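Local coordinates for protein acetyltransferase (Brucella abortus str. 2308 A, PDB 4ZBG) that probably transfers an acetyl group from acetyl-coenzyme A to an acceptor amine, as GNAT-family N-acetyltransferases do, and binds acetyl-CoA in a cleft beside its central sheet, at residues 28-31 with 32-35; 42-45 with 46-50; 91-94 with 95-98. All blocks are in the same frame, centred on the assembly; numbering follows the deposited sequence. Where two conformers were deposited one is given.

Interaction 1: residues 28-31 with 32-35. With ACO (acetyl coenzyme *a), chain B.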
ATOM      1  N   ALA A  28       1.425 -14.980  -1.252  1.00  7.71           N
ATOM      2  CA  ALA A  28       2.508 -15.651  -0.531  1.00  8.17           C
ATOM      3  C   ALA A  28       2.800 -14.936   0.782  1.00  7.73           C
ATOM      4  O   ALA A  28       3.001 -15.569   1.818  1.00  8.67           O
ATOM      5  CB  ALA A  28       3.762 -15.714  -1.382  1.00  9.34           C
ATOM      6  N   ALA A  29       2.813 -13.608   0.749  1.00  7.06           N
ATOM      7  CA  ALA A  29       3.112 -12.831   1.950  1.00  6.82           C
ATOM      8  C   ALA A  29       2.045 -13.022   3.031  1.00  6.48           C
ATOM      9  O   ALA A  29       2.356 -13.098   4.221  1.00  7.11           O
ATOM     10  CB  ALA A  29       3.257 -11.360   1.600  1.00  7.42           C
ATOM     11  N   PHE A  30       0.778 -13.090   2.627  1.00  6.50           N
ATOM     12  CA  PHE A  30      -0.328 -13.152   3.586  1.00  6.49           C
ATOM     13  C   PHE A  30      -0.735 -14.577   3.952  1.00  6.87           C
ATOM     14  O   PHE A  30      -1.484 -14.772   4.900  1.00  7.80           O
ATOM     15  CB  PHE A  30      -1.530 -12.354   3.079  1.00  6.86           C
ATOM     16  CG  PHE A  30      -1.373 -10.875   3.263  1.00  6.44           C
ATOM     17  CD1 PHE A  30      -1.737 -10.276   4.459  1.00  7.08           C
ATOM     18  CD2 PHE A  30      -0.799 -10.091   2.272  1.00  6.36           C
ATOM     19  CE1 PHE A  30      -1.569  -8.918   4.649  1.00  7.71           C
ATOM     20  CE2 PHE A  30      -0.629  -8.729   2.460  1.00  7.15           C
ATOM     21  CZ  PHE A  30      -1.017  -8.141   3.645  1.00  7.09           C
ATOM     22  N   ARG A  31      -0.238 -15.580   3.226  1.00  7.22           N
ATOM     23  CA  ARG A  31      -0.665 -16.955   3.477  1.00  8.18           C
ATOM     24  C   ARG A  31      -0.531 -17.396   4.943  1.00  9.18           C
ATOM     25  O   ARG A  31      -1.458 -18.003   5.471  1.00 10.32           O
ATOM     26  CB  ARG A  31       0.034 -17.944   2.532  1.00  9.92           C
ATOM     27  CG  ARG A  31      -0.613 -19.324   2.530  1.00 13.42           C
ATOM     28  CD  ARG A  31      -0.133 -20.169   1.361  1.00 16.59           C
ATOM     29  NE  ARG A  31      -0.434 -19.550   0.073  1.00 20.23           N
ATOM     30  CZ  ARG A  31       0.489 -19.136  -0.790  1.00 21.87           C
ATOM     31  NH1 ARG A  31       1.780 -19.282  -0.509  1.00 23.18           N
ATOM     32  NH2 ARG A  31       0.125 -18.578  -1.936  1.00 22.08           N
ATOM     33  N   PRO A  32       0.593 -17.063   5.621  1.00  8.27           N
ATOM     34  CA  PRO A  32       0.715 -17.485   7.029  1.00  9.88           C
ATOM     35  C   PRO A  32       0.233 -16.451   8.040  1.00  9.37           C
ATOM     36  O   PRO A  32       0.358 -16.678   9.239  1.00 10.49           O
ATOM     37  CB  PRO A  32       2.220 -17.672   7.194  1.00 11.42           C
ATOM     38  CG  PRO A  32       2.798 -16.634   6.290  1.00 11.51           C
ATOM     39  CD  PRO A  32       1.881 -16.573   5.095  1.00  9.60           C
ATOM     40  N   VAL A  33      -0.285 -15.324   7.573  1.00  8.72           N
ATOM     41  CA  VAL A  33      -0.757 -14.291   8.482  1.00  8.99           C
ATOM     42  C   VAL A  33      -2.055 -14.773   9.128  1.00  9.06           C
ATOM     43  O   VAL A  33      -3.047 -15.010   8.437  1.00  9.53           O
ATOM     44  CB  VAL A  33      -0.905 -12.941   7.750  1.00  8.18           C
ATOM     45  CG1 VAL A  33      -1.541 -11.912   8.644  1.00  9.44           C
ATOM     46  CG2 VAL A  33       0.454 -12.445   7.267  1.00  8.77           C
ATOM     47  N   ALA A  34      -2.047 -14.917  10.448  1.00 10.23           N
ATOM     48  CA  ALA A  34      -3.083 -15.682  11.144  1.00 11.82           C
ATOM     49  C   ALA A  34      -4.467 -15.045  11.084  1.00 12.32           C
ATOM     50  O   ALA A  34      -5.478 -15.748  11.129  1.00 13.77           O
ATOM     51  CB  ALA A  34      -2.674 -15.927  12.589  1.00 12.65           C
ATOM     52  N   TYR A  35      -4.509 -13.719  10.993  1.00 12.87           N
ATOM     53  CA  TYR A  35      -5.789 -13.016  10.952  0.57 13.71           C
ATOM     54  C   TYR A  35      -6.230 -12.712   9.520  1.00 13.86           C
ATOM     55  O   TYR A  35      -7.289 -12.124   9.300  1.00 16.32           O
ATOM     56  CB  TYR A  35      -5.709 -11.729  11.771  0.57 14.86           C
ATOM     57  CG  TYR A  35      -4.417 -10.983  11.551  0.57 15.12           C
ATOM     58  CD1 TYR A  35      -4.294 -10.055  10.526  0.57 14.69           C
ATOM     59  CD2 TYR A  35      -3.308 -11.222  12.353  0.57 15.50           C
ATOM     60  CE1 TYR A  35      -3.111  -9.376  10.313  0.57 15.26           C
ATOM     61  CE2 TYR A  35      -2.120 -10.555  12.141  0.57 15.98           C
ATOM     62  CZ  TYR A  35      -2.027  -9.633  11.120  0.57 15.81           C
ATOM     63  OH  TYR A  35      -0.845  -8.961  10.908  0.57 17.30           O
TER
HETATM   64  N1A ACO B 201      19.220  -4.782   9.507  1.00 27.27           N
HETATM   65  C2A ACO B 201      18.470  -4.928  10.593  1.00 25.94           C
HETATM   66  N3A ACO B 201      17.150  -4.917  10.535  1.00 24.87           N
HETATM   67  C4A ACO B 201      16.528  -4.752   9.362  1.00 22.62           C
HETATM   68  C5A ACO B 201      17.267  -4.595   8.213  1.00 23.77           C
HETATM   69  C6A ACO B 201      18.666  -4.618   8.320  1.00 27.39           C
HETATM   70  N6A ACO B 201      19.492  -4.461   7.140  1.00 28.99           N
HETATM   71  N7A ACO B 201      16.413  -4.448   7.194  1.00 22.00           N
HETATM   72  C8A ACO B 201      15.189  -4.505   7.698  1.00 20.06           C
HETATM   73  N9A ACO B 201      15.230  -4.690   9.006  1.00 19.20           N
HETATM   74  C1B ACO B 201      14.087  -4.800   9.912  1.00 16.51           C
HETATM   75  C2B ACO B 201      13.330  -3.701   9.998  1.00 14.48           C
HETATM   76  O2B ACO B 201      13.842  -2.716  10.924  1.00 14.09           O
HETATM   77  C3B ACO B 201      11.852  -4.288  10.498  1.00 13.51           C
HETATM   78  O3B ACO B 201      11.907  -4.639  11.907  1.00 14.52           O
HETATM   79  P3B ACO B 201      11.351  -3.656  13.104  1.00 14.42           P
HETATM   80  O7A ACO B 201      11.554  -4.434  14.383  1.00 15.45           O
HETATM   81  O8A ACO B 201       9.891  -3.366  12.855  1.00 15.78           O
HETATM   82  O9A ACO B 201      12.177  -2.389  13.070  1.00 13.40           O
HETATM   83  C4B ACO B 201      11.676  -5.386   9.758  1.00 13.04           C
HETATM   84  O4B ACO B 201      13.113  -5.842   9.297  1.00 15.36           O
HETATM   85  C5B ACO B 201      10.878  -5.228   8.451  1.00 10.98           C
HETATM   86  O5B ACO B 201      11.282  -4.056   7.787  1.00  9.12           O
HETATM   87  P1A ACO B 201      11.522  -4.022   6.168  1.00  8.45           P
HETATM   88  O1A ACO B 201      12.674  -4.886   5.752  1.00  9.36           O
HETATM   89  O2A ACO B 201      11.561  -2.571   5.776  1.00  8.39           O
HETATM   90  O3A ACO B 201      10.141  -4.600   5.562  1.00  7.97           O
HETATM   91  P2A ACO B 201       9.917  -5.994   4.781  1.00  7.86           P
HETATM   92  O4A ACO B 201      10.574  -5.953   3.437  1.00  7.35           O
HETATM   93  O5A ACO B 201      10.220  -7.166   5.672  1.00  8.96           O
HETATM   94  O6A ACO B 201       8.324  -5.871   4.519  1.00  8.45           O
HETATM   95  CBP ACO B 201       6.119  -6.347   5.303  1.00  9.15           C
HETATM   96  CCP ACO B 201       7.444  -5.638   5.596  1.00  8.92           C
HETATM   97  CDP ACO B 201       5.139  -6.002   6.422  1.00 10.30           C
HETATM   98  CEP ACO B 201       5.603  -5.846   3.958  1.00  9.72           C
HETATM   99  CAP ACO B 201       6.372  -7.855   5.248  1.00  9.16           C
HETATM  100  OAP ACO B 201       6.704  -8.296   6.542  1.00 13.05           O
HETATM  101  C9P ACO B 201       5.183  -8.671   4.738  1.00  7.94           C
HETATM  102  O9P ACO B 201       4.938  -8.807   3.576  1.00  7.54           O
HETATM  103  N8P ACO B 201       4.384  -9.283   5.758  1.00  8.51           N
HETATM  104  C7P ACO B 201       3.237 -10.104   5.438  1.00  8.65           C
HETATM  105  C6P ACO B 201       2.096  -9.274   4.871  1.00  8.17           C
HETATM  106  C5P ACO B 201       1.722  -8.143   5.805  1.00  8.09           C
HETATM  107  O5P ACO B 201       1.451  -8.327   6.952  1.00  9.51           O
HETATM  108  N4P ACO B 201       1.706  -6.826   5.239  1.00  7.38           N
HETATM  109  C3P ACO B 201       1.358  -5.687   6.062  1.00  8.09           C
HETATM  110  C2P ACO B 201      -0.152  -5.588   6.238  1.00  9.84           C
HETATM  111  S1P ACO B 201      -0.546  -4.020   7.059  1.00  9.55           S
HETATM  112  C   ACO B 201      -0.566  -2.814   5.723  1.00  9.65           C
HETATM  113  O   ACO B 201      -0.470  -3.165   4.590  1.00 11.01           O
HETATM  114  CH3 ACO B 201      -0.700  -1.354   6.120  1.00 10.49           C
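Phe30 and Val33 meet near the C-terminal part of helix 19-30, and they illustrate how a turn beside a helix can become a wall of a cofactor site. The backbone makes a type I beta turn from Phe30 to Val33, closed by Val33 N donating to Phe30 O at 3.0 Å. The same oxygen also accepts a bond from the Gln38 side chain, so two donors hold it.

From CB the Phe30 side chain leaves the turn with CG anti to its carbonyl carbon (chi1 -78°), a torsion that carries the ring to the pantetheine arm of acetyl-CoA. CG lies under C6P of the cofactor. CD1 has that same methylene on one side of it and Val33 CG2 at 4.2 Å, the two side chains lying side by side and pointing the same way. Further out, Phe30 CE1 meets C5P of the cofactor at 3.6 Å, while Phe30 CE2 remains nearest C6P at 3.7 Å. The tip, Phe30 CZ, comes within 3.4 Å of the amide nitrogen N4P of the cofactor. Taken as a whole, the ring offers one face to the arm, with C6P 3.5 Å above its plane and over its centre.

Val33 has its CG1 anti to the backbone N (chi1 173°), which turns CG2 back over the turn, 3.6 Å from Ala29 O. That carbonyl oxygen also approaches C7P of the cofactor, at 3.3 Å, and Ala29 CB packs against O9P. Ser90 of strand 83-91 touches both Ala29 and Phe30, and Pro88 touches Phe30. An aromatic face laid against methylene C6P of the beta-alanine unit thus forms part of the pantetheine channel of this GNAT-type acetyl-CoA site.

Interaction 2: residues 42-45 with 46-50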
ATOM      1  N   GLU A  42      -7.191 -10.530  -3.857  1.00  7.29           N
ATOM      2  CA  GLU A  42      -8.508 -10.167  -4.389  0.65  8.55           C
ATOM      3  C   GLU A  42      -8.734  -8.670  -4.311  1.00  7.21           C
ATOM      4  O   GLU A  42      -9.283  -8.066  -5.228  1.00  7.86           O
ATOM      5  CB  GLU A  42      -9.630 -10.827  -3.583  0.65 11.23           C
ATOM      6  CG  GLU A  42      -9.728 -12.325  -3.709  0.65 13.29           C
ATOM      7  CD  GLU A  42     -10.979 -12.891  -3.063  0.65 15.33           C
ATOM      8  OE1 GLU A  42     -11.997 -12.164  -2.969  0.65 16.53           O
ATOM      9  OE2 GLU A  42     -10.940 -14.068  -2.646  0.65 15.79           O
ATOM     10  N   ILE A  43      -8.339  -8.078  -3.184  1.00  6.58           N
ATOM     11  CA  ILE A  43      -8.559  -6.660  -2.953  1.00  6.77           C
ATOM     12  C   ILE A  43      -7.782  -5.819  -3.950  1.00  6.25           C
ATOM     13  O   ILE A  43      -8.319  -4.887  -4.541  1.00  6.21           O
ATOM     14  CB  ILE A  43      -8.234  -6.276  -1.495  1.00  7.45           C
ATOM     15  CG1 ILE A  43      -9.271  -6.891  -0.547  1.00  8.30           C
ATOM     16  CG2 ILE A  43      -8.158  -4.752  -1.334  1.00  8.09           C
ATOM     17  CD1 ILE A  43      -8.867  -6.838   0.903  1.00  9.76           C
ATOM     18  N   VAL A  44      -6.506  -6.139  -4.141  1.00  6.14           N
ATOM     19  CA  VAL A  44      -5.713  -5.399  -5.109  1.00  6.83           C
ATOM     20  C   VAL A  44      -6.378  -5.464  -6.485  1.00  6.33           C
ATOM     21  O   VAL A  44      -6.505  -4.447  -7.173  1.00  6.57           O
ATOM     22  CB  VAL A  44      -4.251  -5.900  -5.149  1.00  7.16           C
ATOM     23  CG1 VAL A  44      -3.506  -5.280  -6.320  1.00  7.76           C
ATOM     24  CG2 VAL A  44      -3.537  -5.587  -3.841  1.00  7.57           C
ATOM     25  N   ASP A  45      -6.800  -6.662  -6.889  1.00  6.62           N
ATOM     26  CA  ASP A  45      -7.400  -6.816  -8.208  1.00  6.88           C
ATOM     27  C   ASP A  45      -8.736  -6.079  -8.321  1.00  7.18           C
ATOM     28  O   ASP A  45      -9.048  -5.517  -9.371  1.00  8.49           O
ATOM     29  CB  ASP A  45      -7.554  -8.295  -8.576  1.00  7.26           C
ATOM     30  CG  ASP A  45      -6.219  -8.956  -8.924  1.00  7.21           C
ATOM     31  OD1 ASP A  45      -5.162  -8.291  -8.834  1.00  8.09           O
ATOM     32  OD2 ASP A  45      -6.235 -10.156  -9.271  1.00  8.09           O
ATOM     33  N   ALA A  46      -9.501  -6.052  -7.235  1.00  7.61           N
ATOM     34  CA  ALA A  46     -10.775  -5.341  -7.216  1.00  8.43           C
ATOM     35  C   ALA A  46     -10.573  -3.825  -7.261  1.00  8.60           C
ATOM     36  O   ALA A  46     -11.320  -3.125  -7.940  1.00  9.44           O
ATOM     37  CB  ALA A  46     -11.595  -5.750  -6.002  1.00  9.33           C
ATOM     38  N   LEU A  47      -9.571  -3.315  -6.541  1.00  8.04           N
ATOM     39  CA  LEU A  47      -9.208  -1.898  -6.644  1.00  7.84           C
ATOM     40  C   LEU A  47      -8.856  -1.541  -8.081  1.00  8.18           C
ATOM     41  O   LEU A  47      -9.324  -0.538  -8.613  1.00  8.81           O
ATOM     42  CB  LEU A  47      -8.042  -1.560  -5.720  1.00  8.00           C
ATOM     43  CG  LEU A  47      -8.314  -1.558  -4.218  1.00  7.68           C
ATOM     44  CD1 LEU A  47      -6.997  -1.435  -3.498  1.00  7.67           C
ATOM     45  CD2 LEU A  47      -9.256  -0.426  -3.825  1.00  8.90           C
ATOM     46  N   ARG A  48      -8.031  -2.368  -8.716  1.00  8.35           N
ATOM     47  CA  ARG A  48      -7.637  -2.110 -10.093  1.00  8.75           C
ATOM     48  C   ARG A  48      -8.860  -2.102 -11.020  1.00 10.21           C
ATOM     49  O   ARG A  48      -9.019  -1.208 -11.854  1.00 11.26           O
ATOM     50  CB  ARG A  48      -6.619  -3.151 -10.553  1.00  9.37           C
ATOM     51  CG  ARG A  48      -5.935  -2.783 -11.853  1.00 11.00           C
ATOM     52  CD  ARG A  48      -5.021  -3.895 -12.353  1.00 10.73           C
ATOM     53  NE  ARG A  48      -3.860  -4.091 -11.485  1.00  9.52           N
ATOM     54  CZ  ARG A  48      -3.701  -5.126 -10.670  1.00  8.49           C
ATOM     55  NH1 ARG A  48      -4.618  -6.086 -10.609  1.00  9.48           N
ATOM     56  NH2 ARG A  48      -2.614  -5.209  -9.922  1.00  8.31           N
ATOM     57  N   ALA A  49      -9.729  -3.095 -10.855  1.00 11.22           N
ATOM     58  CA  ALA A  49     -10.935  -3.203 -11.666  1.00 12.69           C
ATOM     59  C   ALA A  49     -11.831  -1.979 -11.512  1.00 12.67           C
ATOM     60  O   ALA A  49     -12.521  -1.584 -12.447  1.00 13.76           O
ATOM     61  CB  ALA A  49     -11.706  -4.459 -11.298  1.00 14.60           C
ATOM     62  N   ALA A  50     -11.826  -1.387 -10.325  1.00 12.03           N
ATOM     63  CA  ALA A  50     -12.689  -0.254 -10.014  1.00 12.70           C
ATOM     64  C   ALA A  50     -12.043   1.100 -10.319  1.00 12.35           C
ATOM     65  O   ALA A  50     -12.639   2.145 -10.053  1.00 12.95           O
ATOM     66  CB  ALA A  50     -13.116  -0.320  -8.557  1.00 13.47           C
TER
HETATM   67  O   HOH W   1      -7.291  -6.103 -11.604  0.44  5.73           O
HETATM   68  O   HOH W   2      -2.458  -7.936  -8.829  1.00  7.63           O
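Asp45 and Arg48 stand side by side on helix 40-49, three residues apart and pointing the same way, a compact example of a salt bridge along a helix. Their flat groups are not coplanar: the carboxylate and guanidinium planes are turned 60° against each other. Arg48 NH1 donates to Asp45 OD1 at 2.9 Å, with the oxygen close to the guanidinium plane, at its edge, whereas the nitrogen meets the oxygen from well above the carboxylate plane, 52° out of it.

The long arginine reaches this position by starting with CG opposite the backbone N (chi1 -167°) and bending at chi3, which brings the guanidinium back along the helix. Its end crosses the Val44 side chain at a slant, Arg48 NH2 lying 3.7 Å from Val44 CG1. Ile43 and Leu47, one turn apart, run alongside each other, with CG2 of Ile43 4.1 Å from CD1 of Leu47, and Leu47 packs on to Ser72 of strand 64-76. Main-chain bonds from residue i+4 to residue i tie the two halves together, the straightest being Leu47 N to Ile43 O at 2.8 Å.

Two waters also bridge the pair. One accepts from Arg48 NH1 and donates to Asp45 O, 2.9 Å away, and the other accepts from NH2 and probably donates to OD1.

Both charges have further partners. Arg48 NE pairs with Glu14, its strongest polar partner, and Asp45 OD2 pairs with Arg23 of helix 19-30. The intrahelical bridge is therefore one link in an alternating chain of acids and bases, Glu14-Arg48-Asp45-Arg23, which would be expected to favour the ionised forms of its members. Glu14 at NE and Asp45 at NH1 together fix the rotation of the Arg48 guanidinium, while the Asp45-Arg23 pair joins helix 40-49 to helix 19-30.

Interaction 3: residues 91-94 with 95-98. With ACO (acetyl coenzyme *a), chain B.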
ATOM      1  N   VAL A  91       5.884  -8.334   0.810  1.00  6.06           N
ATOM      2  CA  VAL A  91       7.217  -8.688   0.328  1.00  6.23           C
ATOM      3  C   VAL A  91       7.335 -10.203   0.404  1.00  6.60           C
ATOM      4  O   VAL A  91       6.866 -10.806   1.364  1.00  7.45           O
ATOM      5  CB  VAL A  91       8.326  -7.976   1.146  1.00  7.75           C
ATOM      6  CG1 VAL A  91       9.726  -8.509   0.793  1.00  8.08           C
ATOM      7  CG2 VAL A  91       8.253  -6.467   0.927  1.00  8.46           C
ATOM      8  N   LEU A  92       7.949 -10.823  -0.607  1.00  7.05           N
ATOM      9  CA  LEU A  92       8.163 -12.266  -0.574  1.00  7.18           C
ATOM     10  C   LEU A  92       8.792 -12.646   0.755  1.00  7.31           C
ATOM     11  O   LEU A  92       9.777 -12.031   1.160  1.00  8.04           O
ATOM     12  CB  LEU A  92       9.113 -12.685  -1.690  1.00  9.31           C
ATOM     13  CG  LEU A  92       8.531 -12.770  -3.097  1.00 11.00           C
ATOM     14  CD1 LEU A  92       9.630 -13.102  -4.093  1.00 11.49           C
ATOM     15  CD2 LEU A  92       7.420 -13.810  -3.163  1.00 13.04           C
ATOM     16  N   PRO A  93       8.234 -13.665   1.429  1.00  7.79           N
ATOM     17  CA  PRO A  93       8.765 -14.032   2.743  1.00  8.83           C
ATOM     18  C   PRO A  93      10.290 -14.167   2.798  1.00  8.70           C
ATOM     19  O   PRO A  93      10.914 -13.658   3.734  1.00  9.69           O
ATOM     20  CB  PRO A  93       8.057 -15.355   3.025  1.00 10.35           C
ATOM     21  CG  PRO A  93       6.687 -15.110   2.444  1.00 10.38           C
ATOM     22  CD  PRO A  93       6.947 -14.336   1.158  1.00  9.16           C
ATOM     23  N   ALA A  94      10.889 -14.826   1.810  1.00  8.62           N
ATOM     24  CA  ALA A  94      12.329 -15.044   1.817  1.00 10.09           C
ATOM     25  C   ALA A  94      13.145 -13.758   1.765  1.00 10.61           C
ATOM     26  O   ALA A  94      14.293 -13.739   2.211  1.00 12.01           O
ATOM     27  CB  ALA A  94      12.719 -15.947   0.673  1.00 11.07           C
ATOM     28  N   ARG A  95      12.562 -12.696   1.215  1.00 10.31           N
ATOM     29  CA  ARG A  95      13.279 -11.440   1.036  1.00 10.23           C
ATOM     30  C   ARG A  95      12.864 -10.361   2.030  1.00  9.99           C
ATOM     31  O   ARG A  95      13.279  -9.220   1.895  1.00 10.72           O
ATOM     32  CB  ARG A  95      13.139 -10.933  -0.403  1.00 11.21           C
ATOM     33  CG  ARG A  95      13.813 -11.829  -1.453  1.00 12.94           C
ATOM     34  CD  ARG A  95      15.337 -11.886  -1.300  1.00 12.82           C
ATOM     35  NE  ARG A  95      15.943 -10.585  -1.565  1.00 12.42           N
ATOM     36  CZ  ARG A  95      16.373 -10.170  -2.752  1.00 12.24           C
ATOM     37  NH1 ARG A  95      16.279 -10.955  -3.815  1.00 12.70           N
ATOM     38  NH2 ARG A  95      16.898  -8.961  -2.883  1.00 12.46           N
ATOM     39  N   GLN A  96      12.068 -10.720   3.033  1.00  9.34           N
ATOM     40  CA  GLN A  96      11.722  -9.777   4.090  1.00 10.10           C
ATOM     41  C   GLN A  96      12.904  -9.457   4.995  1.00 10.15           C
ATOM     42  O   GLN A  96      13.885 -10.199   5.046  1.00 11.53           O
ATOM     43  CB  GLN A  96      10.570 -10.330   4.917  1.00 10.97           C
ATOM     44  CG  GLN A  96       9.263 -10.340   4.145  1.00 10.73           C
ATOM     45  CD  GLN A  96       8.179 -11.123   4.844  1.00 10.89           C
ATOM     46  OE1 GLN A  96       8.381 -11.626   5.951  1.00 11.12           O
ATOM     47  NE2 GLN A  96       7.020 -11.236   4.205  1.00 10.96           N
ATOM     48  N   GLY A  97      12.805  -8.347   5.720  1.00  9.92           N
ATOM     49  CA  GLY A  97      13.849  -7.969   6.656  1.00 11.23           C
ATOM     50  C   GLY A  97      15.127  -7.464   6.013  1.00 10.58           C
ATOM     51  O   GLY A  97      16.206  -7.502   6.619  1.00 12.13           O
ATOM     52  N   GLU A  98      15.003  -6.984   4.780  1.00 10.53           N
ATOM     53  CA  GLU A  98      16.128  -6.421   4.037  1.00 11.62           C
ATOM     54  C   GLU A  98      15.894  -4.966   3.657  1.00 11.09           C
ATOM     55  O   GLU A  98      16.724  -4.355   2.986  1.00 12.18           O
ATOM     56  CB  GLU A  98      16.376  -7.226   2.760  1.00 12.79           C
ATOM     57  CG  GLU A  98      16.607  -8.705   2.987  1.00 14.00           C
ATOM     58  CD  GLU A  98      16.724  -9.485   1.691  1.00 16.19           C
ATOM     59  OE1 GLU A  98      16.676  -8.868   0.605  1.00 16.44           O
ATOM     60  OE2 GLU A  98      16.868 -10.722   1.765  1.00 18.52           O
TER
HETATM   61  N1A ACO B 201      19.220  -4.782   9.507  1.00 27.27           N
HETATM   62  C2A ACO B 201      18.470  -4.928  10.593  1.00 25.94           C
HETATM   63  N3A ACO B 201      17.150  -4.917  10.535  1.00 24.87           N
HETATM   64  C4A ACO B 201      16.528  -4.752   9.362  1.00 22.62           C
HETATM   65  C5A ACO B 201      17.267  -4.595   8.213  1.00 23.77           C
HETATM   66  C6A ACO B 201      18.666  -4.618   8.320  1.00 27.39           C
HETATM   67  N6A ACO B 201      19.492  -4.461   7.140  1.00 28.99           N
HETATM   68  N7A ACO B 201      16.413  -4.448   7.194  1.00 22.00           N
HETATM   69  C8A ACO B 201      15.189  -4.505   7.698  1.00 20.06           C
HETATM   70  N9A ACO B 201      15.230  -4.690   9.006  1.00 19.20           N
HETATM   71  C1B ACO B 201      14.087  -4.800   9.912  1.00 16.51           C
HETATM   72  C2B ACO B 201      13.330  -3.701   9.998  1.00 14.48           C
HETATM   73  O2B ACO B 201      13.842  -2.716  10.924  1.00 14.09           O
HETATM   74  C3B ACO B 201      11.852  -4.288  10.498  1.00 13.51           C
HETATM   75  O3B ACO B 201      11.907  -4.639  11.907  1.00 14.52           O
HETATM   76  P3B ACO B 201      11.351  -3.656  13.104  1.00 14.42           P
HETATM   77  O7A ACO B 201      11.554  -4.434  14.383  1.00 15.45           O
HETATM   78  O8A ACO B 201       9.891  -3.366  12.855  1.00 15.78           O
HETATM   79  O9A ACO B 201      12.177  -2.389  13.070  1.00 13.40           O
HETATM   80  C4B ACO B 201      11.676  -5.386   9.758  1.00 13.04           C
HETATM   81  O4B ACO B 201      13.113  -5.842   9.297  1.00 15.36           O
HETATM   82  C5B ACO B 201      10.878  -5.228   8.451  1.00 10.98           C
HETATM   83  O5B ACO B 201      11.282  -4.056   7.787  1.00  9.12           O
HETATM   84  P1A ACO B 201      11.522  -4.022   6.168  1.00  8.45           P
HETATM   85  O1A ACO B 201      12.674  -4.886   5.752  1.00  9.36           O
HETATM   86  O2A ACO B 201      11.561  -2.571   5.776  1.00  8.39           O
HETATM   87  O3A ACO B 201      10.141  -4.600   5.562  1.00  7.97           O
HETATM   88  P2A ACO B 201       9.917  -5.994   4.781  1.00  7.86           P
HETATM   89  O4A ACO B 201      10.574  -5.953   3.437  1.00  7.35           O
HETATM   90  O5A ACO B 201      10.220  -7.166   5.672  1.00  8.96           O
HETATM   91  O6A ACO B 201       8.324  -5.871   4.519  1.00  8.45           O
HETATM   92  CBP ACO B 201       6.119  -6.347   5.303  1.00  9.15           C
HETATM   93  CCP ACO B 201       7.444  -5.638   5.596  1.00  8.92           C
HETATM   94  CDP ACO B 201       5.139  -6.002   6.422  1.00 10.30           C
HETATM   95  CEP ACO B 201       5.603  -5.846   3.958  1.00  9.72           C
HETATM   96  CAP ACO B 201       6.372  -7.855   5.248  1.00  9.16           C
HETATM   97  OAP ACO B 201       6.704  -8.296   6.542  1.00 13.05           O
HETATM   98  C9P ACO B 201       5.183  -8.671   4.738  1.00  7.94           C
HETATM   99  O9P ACO B 201       4.938  -8.807   3.576  1.00  7.54           O
HETATM  100  N8P ACO B 201       4.384  -9.283   5.758  1.00  8.51           N
HETATM  101  C7P ACO B 201       3.237 -10.104   5.438  1.00  8.65           C
HETATM  102  C6P ACO B 201       2.096  -9.274   4.871  1.00  8.17           C
HETATM  103  C5P ACO B 201       1.722  -8.143   5.805  1.00  8.09           C
HETATM  104  O5P ACO B 201       1.451  -8.327   6.952  1.00  9.51           O
HETATM  105  N4P ACO B 201       1.706  -6.826   5.239  1.00  7.38           N
HETATM  106  C3P ACO B 201       1.358  -5.687   6.062  1.00  8.09           C
HETATM  107  C2P ACO B 201      -0.152  -5.588   6.238  1.00  9.84           C
HETATM  108  S1P ACO B 201      -0.546  -4.020   7.059  1.00  9.55           S
HETATM  109  C   ACO B 201      -0.566  -2.814   5.723  1.00  9.65           C
HETATM  110  O   ACO B 201      -0.470  -3.165   4.590  1.00 11.01           O
HETATM  111  CH3 ACO B 201      -0.700  -1.354   6.120  1.00 10.49           C
HETATM  112  O   HOH W   3      13.303 -13.367   5.391  1.00 30.14           O
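Gln96 folds its side chain back on to Val91, five residues earlier, and donates from NE2 to the main-chain oxygen of Val91 at 2.9 Å. With CG placed opposite the carbonyl carbon (chi1 -70°) and the chain extended beyond it, the amide spans the loop; its NE2 also lies 3.2 Å from C9P of acetyl-CoA, and CG packs 3.8 Å from Val91 CG1. Inside this tie the backbone makes a 3-10 turn: Arg95 N bonds to Leu92 O, and Gln96 N to Pro93 O. Residues 96-101 read Gln-Gly-Glu-Gly-Ile-Gly, the Q/R-x-x-G-x-G/A signature of GNAT enzymes, which grips the pyrophosphate of the cofactor through main-chain NH groups. Gly97 N serves this role with a bond to O5A at 2.8 Å, and Gly99 and Gly101 supply further NH donors to acetyl-CoA. Gly97 takes a positive phi (73°), a conformation glycine adopts readily. At the other end of the loop, where strand 83-91 finishes, Val91 N holds the pantetheine carbonyl O9P at 3.0 Å. Arg95 NE forms a salt bridge with Glu98 OE1 at 2.9 Å, on the syn side of the carboxylate, while NH1 pairs with Glu61.

In the fold
Read from the N terminus, the three contacts come in series, none nested or crossing: interactions 1 and 3 close short turns, and interaction 2 spans one turn of a helix. Interaction 1 lies near the C-terminal part of helix 19-30, and interaction 2 within the next helix, 40-49, about 8 Å away at the nearest atoms. Interaction 3 follows strand 83-91 and leads into helix 100-114. Although distant in sequence, interactions 1 and 3 touch: Ala29 CB packs 3.7 Å from Val91 O, and both hold acetyl-CoA, one along the pantetheine arm and the other also at the pyrophosphate. Interaction 2, centred about 24 Å from the centre of interaction 3, lies on a helix packed on strand 64-76.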